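Local structure of calcium-regulated actin-bundling protein (Dictyostelium discoideum, 4X3N) at the interface of chains A and B. The protein cross-links actin filaments into bundles under calcium control and may help shape and remodel filopodia and pseudopodia as cells move. Numbering follows the deposited sequence. Chains: chain A/B, Calcium-regulated actin-bundling protein.

The interface of chains A and B. Residues chain A 96, 139-140, 144, 147-149; chain B 97-98, 101.
The carboxylate oxygen OD2 of A:Asp144 is gripped from opposite faces of its plane: the phenol OH of B:Tyr101 donates to it on the anti side at 2.6 Å, and the backbone N of A:Gly149 reaches it on the syn side at 2.8 Å. A:Asp144 opens the EF-hand loop and is a calcium-binding residue; OD1 accepts a longer bond from A:Asp148 N. Glycine suits position 149 because it readily accepts the positive phi (66°) there. B:Tyr101, on helix 96-111, carries a donor at the tip of a long flat side chain with two aromatic faces. The edge of the A:Phe147 ring, led by CD2, points onto one face, the planes 79° apart; water 2 sits over the other, joining A:Arg140 NE to the B:Asp97 carbonyl O. A phenylalanine in place of B:Tyr101 would probably keep much of the ring packing but leave A:Asp144 OD2 without its partner from chain B. A:Arg140 pairs an apolar stem, CG beside B:Tyr101 CE1, with a charged end that a bend at chi3 (-77°) turns so that NH2 forms a 2.9 Å salt bridge to B:Asp97 OD1. That acceptor lies in the guanidinium plane, but NH2 approaches from above the carboxylate plane. The flat A:Phe96 ring packs CD2 against this carboxylate and meets B:Tyr101 OH tip to tip at its edge. Water 1 links B:Asp97 OD2 to A:Phe96 N and A:Gly149 O, while B:Ile98 CD1 packs against the A:Asp148-A:Gly149 backbone. ABP34 is a monomer, so this contact may be one of crystal packing.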
# COMPACT_ATOMS: atom_id res chain seq x y z
N PHE A 96 4.35 6.23 6.87
CA PHE A 96 4.75 6.71 8.18
C PHE A 96 5.61 5.71 9.01
O PHE A 96 6.50 6.11 9.83
CB PHE A 96 3.51 7.15 8.99
CG PHE A 96 2.89 8.46 8.59
CD1 PHE A 96 3.34 9.21 7.54
CD2 PHE A 96 1.78 8.90 9.28
CE1 PHE A 96 2.71 10.38 7.19
CE2 PHE A 96 1.15 10.07 8.95
CZ PHE A 96 1.62 10.83 7.90
N LEU A 139 4.69 13.96 12.03
CA LEU A 139 4.53 13.71 10.57
C LEU A 139 3.18 14.22 10.11
O LEU A 139 3.06 14.90 9.12
CB LEU A 139 4.63 12.19 10.27
CG LEU A 139 5.96 11.51 10.61
CD1 LEU A 139 5.99 10.10 10.05
CD2 LEU A 139 7.16 12.28 10.09
N ARG A 140 2.17 13.84 10.87
CA ARG A 140 0.78 14.14 10.66
C ARG A 140 0.42 15.62 10.82
O ARG A 140 -0.33 16.15 10.03
CB ARG A 140 0.01 13.33 11.71
CG ARG A 140 -1.45 13.24 11.57
CD ARG A 140 -1.94 12.28 12.63
NE ARG A 140 -1.67 10.90 12.24
CZ ARG A 140 -1.11 9.99 13.03
NH1 ARG A 140 -0.77 10.30 14.29
NH2 ARG A 140 -0.95 8.75 12.55
N ASP A 144 3.81 16.06 6.81
CA ASP A 144 2.97 15.62 5.66
C ASP A 144 2.00 16.69 5.17
O ASP A 144 0.74 16.58 5.35
CB ASP A 144 2.23 14.33 6.00
CG ASP A 144 1.40 13.79 4.83
OD1 ASP A 144 1.72 14.10 3.67
OD2 ASP A 144 0.45 13.04 5.11
N PHE A 147 -1.03 15.85 2.88
CA PHE A 147 -1.98 14.92 3.49
C PHE A 147 -2.17 13.59 2.78
O PHE A 147 -3.31 13.10 2.65
CB PHE A 147 -3.32 15.62 3.72
CG PHE A 147 -3.21 16.80 4.66
CD1 PHE A 147 -3.00 18.04 4.18
CD2 PHE A 147 -3.32 16.63 6.01
CE1 PHE A 147 -2.91 19.13 5.04
CE2 PHE A 147 -3.22 17.70 6.88
CZ PHE A 147 -3.00 18.96 6.38
N ASP A 148 -1.04 13.01 2.32
CA ASP A 148 -1.14 11.76 1.60
C ASP A 148 -0.71 10.58 2.41
O ASP A 148 -0.67 9.49 1.90
CB ASP A 148 -0.48 11.85 0.20
CG ASP A 148 1.03 12.00 0.28
OD1 ASP A 148 1.52 12.09 1.38
OD2 ASP A 148 1.71 12.02 -0.75
N GLY A 149 -0.38 10.80 3.68
CA GLY A 149 0.19 9.79 4.56
C GLY A 149 1.60 9.33 4.16
O GLY A 149 2.05 8.26 4.59
N ASP B 97 -4.24 6.00 8.60
CA ASP B 97 -3.67 7.35 8.60
C ASP B 97 -4.52 8.31 7.83
O ASP B 97 -4.82 9.37 8.30
CB ASP B 97 -2.22 7.37 8.10
CG ASP B 97 -1.26 6.77 9.08
OD1 ASP B 97 -1.46 6.94 10.30
OD2 ASP B 97 -0.30 6.13 8.64
N ILE B 98 -4.98 7.93 6.64
CA ILE B 98 -5.91 8.77 5.90
C ILE B 98 -7.27 8.92 6.62
O ILE B 98 -7.86 10.02 6.66
CB ILE B 98 -6.03 8.28 4.41
CG1 ILE B 98 -4.62 8.15 3.74
CG2 ILE B 98 -6.90 9.21 3.59
CD1 ILE B 98 -3.70 9.37 3.93
N TYR B 101 -7.03 11.66 9.05
CA TYR B 101 -7.13 12.97 8.46
C TYR B 101 -8.60 13.29 8.12
O TYR B 101 -9.02 14.45 8.29
CB TYR B 101 -6.32 13.09 7.17
CG TYR B 101 -4.81 13.14 7.26
CD1 TYR B 101 -4.16 13.90 8.27
CD2 TYR B 101 -4.02 12.55 6.29
CE1 TYR B 101 -2.79 14.00 8.32
CE2 TYR B 101 -2.62 12.62 6.35
CZ TYR B 101 -2.02 13.36 7.37
OH TYR B 101 -0.64 13.52 7.47
O HOH W 1 1.31 6.22 6.38
O HOH W 2 -2.85 10.82 9.43